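Local structure of alginate lyase (Paenibacillus sp. FPU-7, 6KFN) at residues D25-A30 and I51-A56; I111-D116 and T138-A143; G124-I129 and A165-I170; R225-Y230 and T257-Y262. The protein probably cleaves the polysaccharide alginate by beta-elimination, as a lyase of EC class 4.2.2.3 built on a right-handed parallel beta-helix. One frame throughout, in Å; residues are numbered along the deposited sequence.

Overall arrangement
All four contacts join successive coils of a right-handed parallel beta-helix, and they follow its length. Contact 1 lies near the N-terminal end, 22 Å from the centre of the chain, and contact 4 is farthest from it, their centres 34 Å apart. Contacts 2 and 3 occupy the middle on opposite sides of the chain's centre, their centres 22 Å apart; their segments alternate in sequence, so 111-116 and 124-129 precede 138-143 and 165-170. Contacts 3 and 4 approach most closely, with nearest atoms about 6 Å apart. Of the bound sodium ions, one lies about 10 Å from the side chain of Glu142 in contact 2.

Contact 1 (D25-A30 and I51-A56); sequences DDIVLA and ITIRSA
Strands 25-29 and 51-55 run parallel, their axes 4.7 Å apart at closest and 20° from alignment, joined by backbone hydrogen bonds that pass from Thr52 N to Asp25 O at one end to Ala56 N to Leu29 O at the other. On the face carrying Asp26, Val28, Thr52 and Arg54, the arginine grips the aspartate side-on. Its NE meets Asp26 OD1 at 2.9 Å and its NH2 meets Asp26 OD2 at 2.9 Å, both through syn lone pairs, with carboxylate and guanidinium nearly coplanar (27°). Arg54 CG takes the crowded position between backbone N and carbonyl carbon (chi1 66°), and the chain then extends to NE. Val28 lies over one guanidinium face, its CG2 3.5 Å from Arg54 NH2. An alanine in place of Arg54 takes away both nitrogens that grip Asp26 and the guanidinium beside Val28, and would probably leave the carboxylate less firmly held. On the other face, the Leu29 and Ile53 side chains cross obliquely, CD1 of Leu29 coming to 4.0 Å from CG1 of Ile53. In this early part of the beta-helix, strand 4-8 flanks 25-29 and strand 82-85 flanks 51-55, while helix 11-19 packs Leu14 against both Ile27 and Ile53.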
loop_
_atom_site.group_PDB
_atom_site.type_symbol
_atom_site.label_atom_id
_atom_site.label_comp_id
_atom_site.label_asym_id
_atom_site.label_seq_id
_atom_site.Cartn_x
_atom_site.Cartn_y
_atom_site.Cartn_z
ATOM N N ASP A 25 9.551 23.407 -0.346
ATOM C CA ASP A 25 8.201 23.944 -0.492
ATOM C C ASP A 25 7.244 23.241 0.476
ATOM O O ASP A 25 7.320 22.032 0.680
ATOM C CB ASP A 25 7.677 23.791 -1.917
ATOM C CG ASP A 25 8.174 24.809 -2.901
ATOM O OD1 ASP A 25 8.858 25.788 -2.484
ATOM O OD2 ASP A 25 7.840 24.656 -4.086
ATOM N N ASP A 26 6.269 24.010 0.971
ATOM C CA ASP A 26 5.160 23.522 1.802
ATOM C C ASP A 26 3.880 23.934 1.081
ATOM O O ASP A 26 3.501 25.101 1.133
ATOM C CB ASP A 26 5.277 24.123 3.181
ATOM C CG ASP A 26 4.347 23.529 4.207
ATOM O OD1 ASP A 26 3.819 22.437 3.985
ATOM O OD2 ASP A 26 4.194 24.186 5.290
ATOM N N ILE A 27 3.271 22.970 0.394
ATOM C CA ILE A 27 2.049 23.173 -0.366
ATOM C C ILE A 27 0.896 22.766 0.554
ATOM O O ILE A 27 0.745 21.593 0.895
ATOM C CB ILE A 27 2.062 22.355 -1.659
ATOM C CG1 ILE A 27 3.282 22.704 -2.510
ATOM C CG2 ILE A 27 0.750 22.565 -2.404
ATOM C CD1 ILE A 27 3.491 21.732 -3.688
ATOM N N VAL A 28 0.120 23.772 0.974
ATOM C CA VAL A 28 -0.843 23.633 2.063
ATOM C C VAL A 28 -2.242 23.777 1.486
ATOM O O VAL A 28 -2.601 24.848 0.985
ATOM C CB VAL A 28 -0.592 24.657 3.175
ATOM C CG1 VAL A 28 -1.533 24.390 4.337
ATOM C CG2 VAL A 28 0.880 24.628 3.640
ATOM N N LEU A 29 -3.017 22.696 1.520
ATOM C CA LEU A 29 -4.299 22.622 0.848
ATOM C C LEU A 29 -5.455 22.883 1.815
ATOM O O LEU A 29 -5.531 22.317 2.908
ATOM C CB LEU A 29 -4.460 21.262 0.195
ATOM C CG LEU A 29 -3.365 20.890 -0.808
ATOM C CD1 LEU A 29 -3.724 19.621 -1.530
ATOM C CD2 LEU A 29 -3.116 22.036 -1.775
ATOM N N ALA A 30 -6.358 23.769 1.400
ATOM C CA ALA A 30 -7.441 24.213 2.263
ATOM C C ALA A 30 -8.357 23.074 2.694
ATOM O O ALA A 30 -8.742 22.223 1.900
ATOM C CB ALA A 30 -8.271 25.263 1.522
ATOM N N ILE A 51 9.861 18.135 -0.091
ATOM C CA ILE A 51 8.743 18.857 -0.691
ATOM C C ILE A 51 7.482 18.310 -0.035
ATOM O O ILE A 51 7.281 17.102 -0.020
ATOM C CB ILE A 51 8.697 18.724 -2.224
ATOM C CG1 ILE A 51 10.025 19.102 -2.837
ATOM C CG2 ILE A 51 7.570 19.613 -2.768
ATOM C CD1 ILE A 51 10.114 18.944 -4.348
ATOM N N THR A 52 6.652 19.183 0.540
ATOM C CA THR A 52 5.480 18.753 1.288
ATOM C C THR A 52 4.203 19.141 0.554
ATOM O O THR A 52 4.067 20.270 0.087
ATOM C CB THR A 52 5.497 19.381 2.687
ATOM O OG1 THR A 52 6.682 18.929 3.353
ATOM C CG2 THR A 52 4.299 18.998 3.528
ATOM N N ILE A 53 3.252 18.199 0.512
ATOM C CA ILE A 53 1.861 18.488 0.191
ATOM C C ILE A 53 1.038 18.006 1.379
ATOM O O ILE A 53 1.137 16.844 1.759
ATOM C CB ILE A 53 1.447 17.826 -1.123
ATOM C CG1 ILE A 53 0.021 18.305 -1.505
ATOM C CG2 ILE A 53 1.789 16.402 -1.186
ATOM C CD1 ILE A 53 -0.343 17.803 -2.883
ATOM N N ARG A 54 0.252 18.903 1.961
ATOM C CA ARG A 54 -0.471 18.558 3.174
ATOM C C ARG A 54 -1.779 19.301 3.248
ATOM O O ARG A 54 -1.962 20.341 2.631
ATOM C CB ARG A 54 0.378 18.814 4.422
ATOM C CG ARG A 54 0.680 20.279 4.660
ATOM C CD ARG A 54 1.564 20.431 5.870
ATOM N NE ARG A 54 1.975 21.815 6.075
ATOM C CZ ARG A 54 1.353 22.701 6.833
ATOM N NH1 ARG A 54 0.252 22.385 7.513
ATOM N NH2 ARG A 54 1.821 23.933 6.911
ATOM N N SER A 55 -2.669 18.786 4.071
ATOM C CA SER A 55 -3.880 19.486 4.407
ATOM C C SER A 55 -3.545 20.576 5.441
ATOM O O SER A 55 -2.697 20.400 6.330
ATOM C CB SER A 55 -4.866 18.431 4.934
ATOM O OG SER A 55 -6.153 18.935 5.122
ATOM N N ALA A 56 -4.275 21.684 5.336
ATOM C CA ALA A 56 -4.117 22.772 6.290
ATOM C C ALA A 56 -4.516 22.350 7.694
ATOM O O ALA A 56 -4.005 22.908 8.669
ATOM C CB ALA A 56 -4.944 23.998 5.850
HETATM O O HOH W 1 8.683 20.817 2.760
#

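Contact 2 (I111-D116 and T138-A143); sequences IYDIGD and TGLIEA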
loop_
_atom_site.group_PDB
_atom_site.type_symbol
_atom_site.label_atom_id
_atom_site.label_comp_id
_atom_site.label_asym_id
_atom_site.label_seq_id
_atom_site.Cartn_x
_atom_site.Cartn_y
_atom_site.Cartn_z
ATOM N N ILE A 111 -7.486 6.841 1.783
ATOM C CA ILE A 111 -7.475 6.544 0.356
ATOM C C ILE A 111 -8.624 5.572 0.102
ATOM O O ILE A 111 -8.653 4.496 0.713
ATOM C CB ILE A 111 -6.134 5.936 -0.072
ATOM C CG1 ILE A 111 -4.993 6.894 0.285
ATOM C CG2 ILE A 111 -6.158 5.565 -1.543
ATOM C CD1 ILE A 111 -3.626 6.317 0.080
ATOM N N TYR A 112 -9.572 5.956 -0.755
ATOM C CA TYR A 112 -10.803 5.181 -0.842
ATOM C C TYR A 112 -11.526 5.462 -2.141
ATOM O O TYR A 112 -11.360 6.506 -2.779
ATOM C CB TYR A 112 -11.743 5.526 0.357
ATOM C CG TYR A 112 -12.110 7.001 0.409
ATOM C CD1 TYR A 112 -11.235 7.919 0.988
ATOM C CD2 TYR A 112 -13.259 7.507 -0.174
ATOM C CE1 TYR A 112 -11.472 9.257 1.005
ATOM C CE2 TYR A 112 -13.514 8.921 -0.164
ATOM C CZ TYR A 112 -12.582 9.765 0.432
ATOM O OH TYR A 112 -12.717 11.154 0.502
ATOM N N ASP A 113 -12.397 4.512 -2.493
ATOM C CA ASP A 113 -13.223 4.577 -3.698
ATOM C C ASP A 113 -12.338 4.699 -4.944
ATOM O O ASP A 113 -12.368 5.652 -5.719
ATOM C CB ASP A 113 -14.309 5.643 -3.639
ATOM C CG ASP A 113 -15.357 5.370 -2.581
ATOM O OD1 ASP A 113 -15.536 4.226 -2.150
ATOM O OD2 ASP A 113 -16.012 6.380 -2.189
ATOM N N ILE A 114 -11.531 3.643 -5.118
ATOM C CA ILE A 114 -10.493 3.532 -6.130
ATOM C C ILE A 114 -10.858 2.386 -7.074
ATOM O O ILE A 114 -11.295 1.315 -6.635
ATOM C CB ILE A 114 -9.122 3.264 -5.448
ATOM C CG1 ILE A 114 -8.763 4.375 -4.452
ATOM C CG2 ILE A 114 -8.037 3.082 -6.469
ATOM C CD1 ILE A 114 -8.679 5.768 -5.032
ATOM N N GLY A 115 -10.666 2.600 -8.375
ATOM C CA GLY A 115 -11.047 1.579 -9.346
ATOM C C GLY A 115 -10.236 0.286 -9.247
ATOM O O GLY A 115 -10.801 -0.816 -9.296
ATOM N N ASP A 116 -8.909 0.415 -9.160
ATOM C CA ASP A 116 -7.971 -0.684 -9.013
ATOM C C ASP A 116 -7.310 -0.544 -7.638
ATOM O O ASP A 116 -8.020 -0.588 -6.629
ATOM C CB ASP A 116 -6.978 -0.715 -10.189
ATOM C CG ASP A 116 -7.608 -1.080 -11.530
ATOM O OD1 ASP A 116 -8.780 -1.462 -11.637
ATOM O OD2 ASP A 116 -6.811 -0.989 -12.519
ATOM N N THR A 138 -11.426 -0.368 -2.521
ATOM C CA THR A 138 -10.599 -0.468 -3.732
ATOM C C THR A 138 -11.142 -1.568 -4.621
ATOM O O THR A 138 -11.956 -2.390 -4.198
ATOM C CB THR A 138 -9.138 -0.755 -3.378
ATOM O OG1 THR A 138 -9.084 -1.979 -2.653
ATOM C CG2 THR A 138 -8.521 0.334 -2.508
ATOM N N GLY A 139 -10.686 -1.622 -5.871
ATOM C CA GLY A 139 -11.192 -2.611 -6.789
ATOM C C GLY A 139 -12.607 -2.382 -7.244
ATOM O O GLY A 139 -13.280 -3.346 -7.663
ATOM N N LEU A 140 -13.062 -1.122 -7.270
ATOM C CA LEU A 140 -14.416 -0.804 -7.724
ATOM C C LEU A 140 -14.606 -1.044 -9.215
ATOM O O LEU A 140 -15.752 -1.224 -9.660
ATOM C CB LEU A 140 -14.791 0.620 -7.350
ATOM C CG LEU A 140 -14.797 0.952 -5.855
ATOM C CD1 LEU A 140 -15.404 2.336 -5.736
ATOM C CD2 LEU A 140 -15.540 -0.095 -5.049
ATOM N N ILE A 141 -13.536 -1.032 -9.991
ATOM C CA ILE A 141 -13.584 -1.261 -11.427
ATOM C C ILE A 141 -13.106 -2.658 -11.771
ATOM O O ILE A 141 -13.729 -3.363 -12.556
ATOM C CB ILE A 141 -12.781 -0.163 -12.163
ATOM C CG1 ILE A 141 -13.474 1.208 -11.998
ATOM C CG2 ILE A 141 -12.564 -0.574 -13.659
ATOM C CD1 ILE A 141 -14.704 1.368 -12.780
ATOM N N GLU A 142 -11.989 -3.090 -11.183
ATOM C CA GLU A 142 -11.495 -4.449 -11.375
ATOM C C GLU A 142 -11.122 -5.044 -10.039
ATOM O O GLU A 142 -10.082 -4.696 -9.457
ATOM C CB GLU A 142 -10.317 -4.480 -12.346
ATOM C CG GLU A 142 -10.054 -5.832 -12.941
ATOM C CD GLU A 142 -11.206 -6.287 -13.860
ATOM O OE1 GLU A 142 -11.449 -5.626 -14.899
ATOM O OE2 GLU A 142 -11.817 -7.304 -13.526
ATOM N N ALA A 143 -11.950 -5.956 -9.529
ATOM C CA ALA A 143 -11.722 -6.534 -8.216
ATOM C C ALA A 143 -10.353 -7.190 -8.130
ATOM O O ALA A 143 -9.674 -7.089 -7.109
ATOM C CB ALA A 143 -12.805 -7.565 -7.896
#
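At a corner of the beta-helix, residues 111-116 meet the loop 138-143 that follows strand 134-136 on the next coil. The chain turns at Asp113, and main-chain atoms carry most of the contact. Gly115 O is gripped by two successive amides: Ile141 N at 2.8 Å, in the carbonyl plane on a lone pair, and Glu142 N at 3.2 Å from above that plane. Leu140 N reaches Ile114 O at 3.1 Å in a nearly straight bond (171°), and Gly139 N donates to Asp116 O at 3.0 Å. Ile141 CG1 lies 3.6 Å from Gly115 CA, on the side where a beta carbon would be crowded. Leu140 has CG anti to the carbonyl carbon, which brings CD1 to 3.7 Å from Asp113 CA. Asp116 OD1 lies 3.5 Å from Glu142 CB, while Asp116 OD2 is held by a salt bridge to Lys94 of the preceding coil. Asp113 OD1 is hydrogen-bonded to Asn137 ND2, and Thr138 OG1 to Gly146 O. Such main-chain bonding between turns of adjacent coils carries the coil-to-coil stacking of a parallel beta-helix beyond its strands.

Contact 3 (G124-I129 and A165-I170); sequences GSSDNI and ADRNVI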
loop_
_atom_site.group_PDB
_atom_site.type_symbol
_atom_site.label_atom_id
_atom_site.label_comp_id
_atom_site.label_asym_id
_atom_site.label_seq_id
_atom_site.Cartn_x
_atom_site.Cartn_y
_atom_site.Cartn_z
ATOM N N GLY A 124 11.085 0.650 -9.336
ATOM C CA GLY A 124 12.254 0.922 -8.511
ATOM C C GLY A 124 12.000 1.799 -7.298
ATOM O O GLY A 124 12.953 2.092 -6.575
ATOM N N SER A 125 10.768 2.201 -7.044
ATOM C CA SER A 125 10.470 3.089 -5.919
ATOM C C SER A 125 10.834 2.418 -4.613
ATOM O O SER A 125 10.251 1.384 -4.271
ATOM C CB SER A 125 8.967 3.409 -5.903
ATOM O OG SER A 125 8.592 4.225 -6.991
ATOM N N SER A 126 11.781 3.014 -3.872
ATOM C CA SER A 126 12.400 2.378 -2.730
ATOM C C SER A 126 12.516 3.332 -1.549
ATOM O O SER A 126 12.514 4.555 -1.680
ATOM C CB SER A 126 13.782 1.854 -3.116
ATOM O OG SER A 126 13.717 0.866 -4.126
ATOM N N ASP A 127 12.669 2.729 -0.361
ATOM C CA ASP A 127 12.937 3.499 0.846
ATOM C C ASP A 127 11.815 4.485 1.154
ATOM O O ASP A 127 12.053 5.565 1.692
ATOM C CB ASP A 127 14.303 4.205 0.816
ATOM C CG ASP A 127 15.409 3.208 0.577
ATOM O OD1 ASP A 127 15.640 2.362 1.484
ATOM O OD2 ASP A 127 16.048 3.237 -0.512
ATOM N N ASN A 128 10.581 4.099 0.824
ATOM C CA ASN A 128 9.402 4.911 1.102
ATOM C C ASN A 128 8.687 4.364 2.331
ATOM O O ASN A 128 8.931 3.236 2.757
ATOM C CB ASN A 128 8.467 4.893 -0.089
ATOM C CG ASN A 128 9.168 5.328 -1.366
ATOM O OD1 ASN A 128 9.554 6.496 -1.477
ATOM N ND2 ASN A 128 9.315 4.435 -2.328
ATOM N N ILE A 129 7.780 5.170 2.888
ATOM C CA ILE A 129 6.937 4.722 3.992
ATOM C C ILE A 129 5.526 5.245 3.792
ATOM O O ILE A 129 5.339 6.390 3.405
ATOM C CB ILE A 129 7.506 5.117 5.364
ATOM C CG1 ILE A 129 6.669 4.525 6.513
ATOM C CG2 ILE A 129 7.705 6.597 5.502
ATOM C CD1 ILE A 129 7.394 4.478 7.816
ATOM N N ALA A 165 11.503 -2.408 -6.204
ATOM C CA ALA A 165 10.800 -1.468 -5.336
ATOM C C ALA A 165 11.028 -1.959 -3.910
ATOM O O ALA A 165 10.257 -2.757 -3.364
ATOM C CB ALA A 165 9.316 -1.430 -5.697
ATOM N N ASP A 166 12.154 -1.519 -3.329
ATOM C CA ASP A 166 12.769 -2.179 -2.194
ATOM C C ASP A 166 12.691 -1.346 -0.915
ATOM O O ASP A 166 12.673 -0.111 -0.939
ATOM C CB ASP A 166 14.224 -2.489 -2.506
ATOM C CG ASP A 166 14.380 -3.608 -3.582
ATOM O OD1 ASP A 166 13.385 -4.240 -3.964
ATOM O OD2 ASP A 166 15.520 -3.850 -4.034
ATOM N N ARG A 167 12.699 -2.062 0.217
ATOM C CA ARG A 167 12.799 -1.443 1.529
ATOM C C ARG A 167 11.663 -0.461 1.804
ATOM O O ARG A 167 11.820 0.490 2.559
ATOM C CB ARG A 167 14.184 -0.795 1.767
ATOM C CG ARG A 167 15.333 -1.779 1.613
ATOM C CD ARG A 167 16.709 -1.059 1.687
ATOM N NE ARG A 167 16.866 -0.074 0.642
ATOM C CZ ARG A 167 17.083 -0.307 -0.641
ATOM N NH1 ARG A 167 17.463 -1.509 -1.057
ATOM N NH2 ARG A 167 16.952 0.662 -1.520
ATOM N N ASN A 168 10.494 -0.717 1.218
ATOM C CA ASN A 168 9.325 0.088 1.519
ATOM C C ASN A 168 8.661 -0.419 2.786
ATOM O O ASN A 168 8.630 -1.610 3.066
ATOM C CB ASN A 168 8.353 0.071 0.335
ATOM C CG ASN A 168 8.967 0.727 -0.876
ATOM O OD1 ASN A 168 9.348 1.904 -0.811
ATOM N ND2 ASN A 168 9.058 0.006 -1.991
ATOM N N VAL A 169 8.151 0.540 3.571
ATOM C CA VAL A 169 7.599 0.292 4.887
ATOM C C VAL A 169 6.133 0.683 4.924
ATOM O O VAL A 169 5.765 1.783 4.504
ATOM C CB VAL A 169 8.397 1.039 5.963
ATOM C CG1 VAL A 169 7.796 0.842 7.342
ATOM C CG2 VAL A 169 9.879 0.612 5.942
ATOM N N ILE A 170 5.319 -0.205 5.485
ATOM C CA ILE A 170 3.905 -0.027 5.708
ATOM C C ILE A 170 3.716 -0.156 7.216
ATOM O O ILE A 170 3.956 -1.237 7.761
ATOM C CB ILE A 170 3.098 -1.093 4.948
ATOM C CG1 ILE A 170 3.324 -0.967 3.414
ATOM C CG2 ILE A 170 1.623 -1.037 5.331
ATOM C CD1 ILE A 170 3.169 -2.184 2.646
HETATM O O HOH W 2 11.418 3.230 4.241
#
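Arg167 grips Asp127 side-on, its NE 2.9 Å from Asp127 OD1 and its NH2 2.9 Å from Asp127 OD2. OD1 is met on its syn lone pair and OD2 from above the carboxylate plane, as the two flat groups are turned 32° apart; a bend at chi3 (-61°) curls the arginine back to this position. Beside the pair, Asn168 lies alongside Asn128 with amide planes only 7° apart. Asn168 OD1 accepts from both Asn128 N and Asn128 ND2, each at 3.0 Å, and its ND2 makes a nearly straight bond to Ser125 O at 2.9 Å. Hydrogen-bonded asparagines of this kind, aligned from coil to coil, are known from the turns of parallel beta-helices, and Asn128 continues this by bonding Val104 N and Ala101 O of the preceding coil. An alanine in place of Asn168 removes the acceptor of Asn128 N and ND2 and the donor to Ser125 O, and would probably loosen the turn. Ser126 OG accepts from Asp166 N at 3.0 Å and donates to Gly124 O, while Asp127 N bonds Asp166 O. Where the strands begin, Val169 N donates to Asn128 O, and Ile129 CD1 packs on Val169 CG1 at 3.7 Å. Phe121 of strand 119-122 touches both asparagines.

Contact 4 (R225-Y230 and T257-Y262); sequences RNNIGY and TGNTVY
Asn259 OD1 is held by two donors from the neighbouring coil, Asn227 N and Asn227 ND2, each at 3.0 Å. The bond from ND2 lies in the carbonyl plane of Asn259, whereas the backbone N comes from above it. Both side chains have CG anti to the carbonyl carbon (chi1 -56° and -60°), so the amides run side by side with planes 12° apart. This is a row of hydrogen-bonded asparagines at a turn of the right-handed parallel beta-helix. Around it, the backbones pair in parallel: Asn226 N donates to Thr257 O before the turn, and Thr260 N to Asn227 O, Gly229 N to Thr260 O and Tyr262 N to Gly229 O follow. Gly258 has positive phi, and a beta carbon there would clash with Asn226 OD1.

On the face that bears Ile228, Thr260 and both tyrosines, the Tyr230 and Tyr262 rings are near parallel but slid apart, so that they barely overlap, their centroids 5.2 Å apart. Tyr230 CE1 reaches Tyr262 CD2 at 3.5 Å, and Ile228 CG2 touches the Tyr262 edge at CE2, 3.9 Å away.

Outer partners fix these groups. Asn227 OD1 accepts from Ser198 N and its ND2 also bonds Val195 O, extending the row to the preceding coil, while Asn259 ND2 reaches Ile224 O. Tyr262 stacks on Tyr287 of the following coil, and Arg225 forms a salt bridge with Glu196. Near Asn226 and Thr257, a water donates to Asn226 OD1 at 2.9 Å and lies 2.8 Å from Thr257 OG1.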
loop_
_atom_site.group_PDB
_atom_site.type_symbol
_atom_site.label_atom_id
_atom_site.label_comp_id
_atom_site.label_asym_id
_atom_site.label_seq_id
_atom_site.Cartn_x
_atom_site.Cartn_y
_atom_site.Cartn_z
ATOM N N ARG A 225 5.250 -8.068 10.834
ATOM C CA ARG A 225 5.358 -8.103 12.280
ATOM C C ARG A 225 4.283 -7.276 12.981
ATOM O O ARG A 225 3.968 -6.153 12.617
ATOM C CB ARG A 225 6.763 -7.635 12.752
ATOM C CG ARG A 225 7.136 -6.247 12.390
ATOM C CD ARG A 225 8.543 -5.915 12.850
ATOM N NE ARG A 225 8.962 -4.570 12.439
ATOM C CZ ARG A 225 10.179 -4.225 12.099
ATOM N NH1 ARG A 225 11.167 -5.104 12.117
ATOM N NH2 ARG A 225 10.396 -2.992 11.716
ATOM N N ASN A 226 3.734 -7.871 14.044
ATOM C CA ASN A 226 2.899 -7.127 14.988
ATOM C C ASN A 226 1.649 -6.551 14.323
ATOM O O ASN A 226 1.193 -5.461 14.700
ATOM C CB ASN A 226 3.714 -6.053 15.705
ATOM C CG ASN A 226 4.935 -6.670 16.345
ATOM O OD1 ASN A 226 4.894 -7.794 16.861
ATOM N ND2 ASN A 226 6.100 -6.026 16.154
ATOM N N ASN A 227 1.056 -7.299 13.408
ATOM C CA ASN A 227 -0.182 -6.909 12.733
ATOM C C ASN A 227 -1.354 -7.707 13.308
ATOM O O ASN A 227 -1.164 -8.761 13.893
ATOM C CB ASN A 227 -0.093 -7.159 11.244
ATOM C CG ASN A 227 1.104 -6.447 10.631
ATOM O OD1 ASN A 227 1.145 -5.233 10.550
ATOM N ND2 ASN A 227 2.097 -7.225 10.186
ATOM N N ILE A 228 -2.558 -7.193 13.072
ATOM C CA ILE A 228 -3.797 -7.864 13.461
ATOM C C ILE A 228 -4.662 -8.026 12.218
ATOM O O ILE A 228 -4.896 -7.044 11.504
ATOM C CB ILE A 228 -4.576 -7.050 14.528
ATOM C CG1 ILE A 228 -3.726 -6.854 15.771
ATOM C CG2 ILE A 228 -5.895 -7.767 14.845
ATOM C CD1 ILE A 228 -4.319 -5.826 16.759
ATOM N N GLY A 229 -5.122 -9.252 11.968
ATOM C CA GLY A 229 -6.018 -9.503 10.848
ATOM C C GLY A 229 -7.343 -10.098 11.285
ATOM O O GLY A 229 -7.375 -11.028 12.088
ATOM N N TYR A 230 -8.420 -9.541 10.722
ATOM C CA TYR A 230 -9.783 -9.980 11.002
ATOM C C TYR A 230 -10.390 -10.551 9.729
ATOM O O TYR A 230 -10.675 -9.813 8.774
ATOM C CB TYR A 230 -10.643 -8.790 11.474
ATOM C CG TYR A 230 -10.178 -8.166 12.748
ATOM C CD1 TYR A 230 -10.428 -8.766 13.966
ATOM C CD2 TYR A 230 -9.512 -6.954 12.770
ATOM C CE1 TYR A 230 -10.036 -8.195 15.157
ATOM C CE2 TYR A 230 -9.132 -6.347 13.950
ATOM C CZ TYR A 230 -9.409 -6.973 15.162
ATOM O OH TYR A 230 -9.038 -6.427 16.365
ATOM N N THR A 257 6.248 -12.435 12.549
ATOM C CA THR A 257 6.381 -12.464 13.995
ATOM C C THR A 257 5.328 -11.606 14.655
ATOM O O THR A 257 5.023 -10.502 14.225
ATOM C CB THR A 257 7.762 -12.071 14.491
ATOM O OG1 THR A 257 8.041 -10.778 14.046
ATOM C CG2 THR A 257 8.811 -13.013 13.988
ATOM N N GLY A 258 4.790 -12.106 15.773
ATOM C CA GLY A 258 3.966 -11.279 16.627
ATOM C C GLY A 258 2.629 -10.870 16.038
ATOM O O GLY A 258 2.060 -9.889 16.532
ATOM N N ASN A 259 2.132 -11.560 15.031
ATOM C CA ASN A 259 0.856 -11.207 14.418
ATOM C C ASN A 259 -0.272 -11.939 15.155
ATOM O O ASN A 259 -0.053 -13.021 15.682
ATOM C CB ASN A 259 0.835 -11.613 12.936
ATOM C CG ASN A 259 1.936 -10.928 12.157
ATOM O OD1 ASN A 259 1.858 -9.742 11.865
ATOM N ND2 ASN A 259 2.985 -11.675 11.827
ATOM N N THR A 260 -1.463 -11.364 15.140
ATOM C CA THR A 260 -2.647 -11.977 15.695
ATOM C C THR A 260 -3.710 -12.011 14.620
ATOM O O THR A 260 -4.008 -10.967 14.019
ATOM C CB THR A 260 -3.145 -11.206 16.914
ATOM O OG1 THR A 260 -2.126 -11.203 17.905
ATOM C CG2 THR A 260 -4.396 -11.875 17.484
ATOM N N VAL A 261 -4.257 -13.184 14.361
ATOM C CA VAL A 261 -5.259 -13.340 13.332
ATOM C C VAL A 261 -6.475 -14.061 13.862
ATOM O O VAL A 261 -6.387 -15.074 14.557
ATOM C CB VAL A 261 -4.669 -14.002 12.065
ATOM C CG1 VAL A 261 -3.615 -13.092 11.417
ATOM C CG2 VAL A 261 -4.076 -15.382 12.339
ATOM N N TYR A 262 -7.639 -13.534 13.463
ATOM C CA TYR A 262 -8.952 -14.021 13.855
ATOM C C TYR A 262 -9.575 -14.613 12.606
ATOM O O TYR A 262 -10.072 -13.883 11.730
ATOM C CB TYR A 262 -9.793 -12.872 14.445
ATOM C CG TYR A 262 -9.206 -12.268 15.677
ATOM C CD1 TYR A 262 -9.472 -12.798 16.937
ATOM C CD2 TYR A 262 -8.337 -11.181 15.608
ATOM C CE1 TYR A 262 -8.892 -12.290 18.073
ATOM C CE2 TYR A 262 -7.747 -10.664 16.726
ATOM C CZ TYR A 262 -8.028 -11.205 17.985
ATOM O OH TYR A 262 -7.456 -10.722 19.122
HETATM O O HOH W 3 7.238 -9.341 16.297
#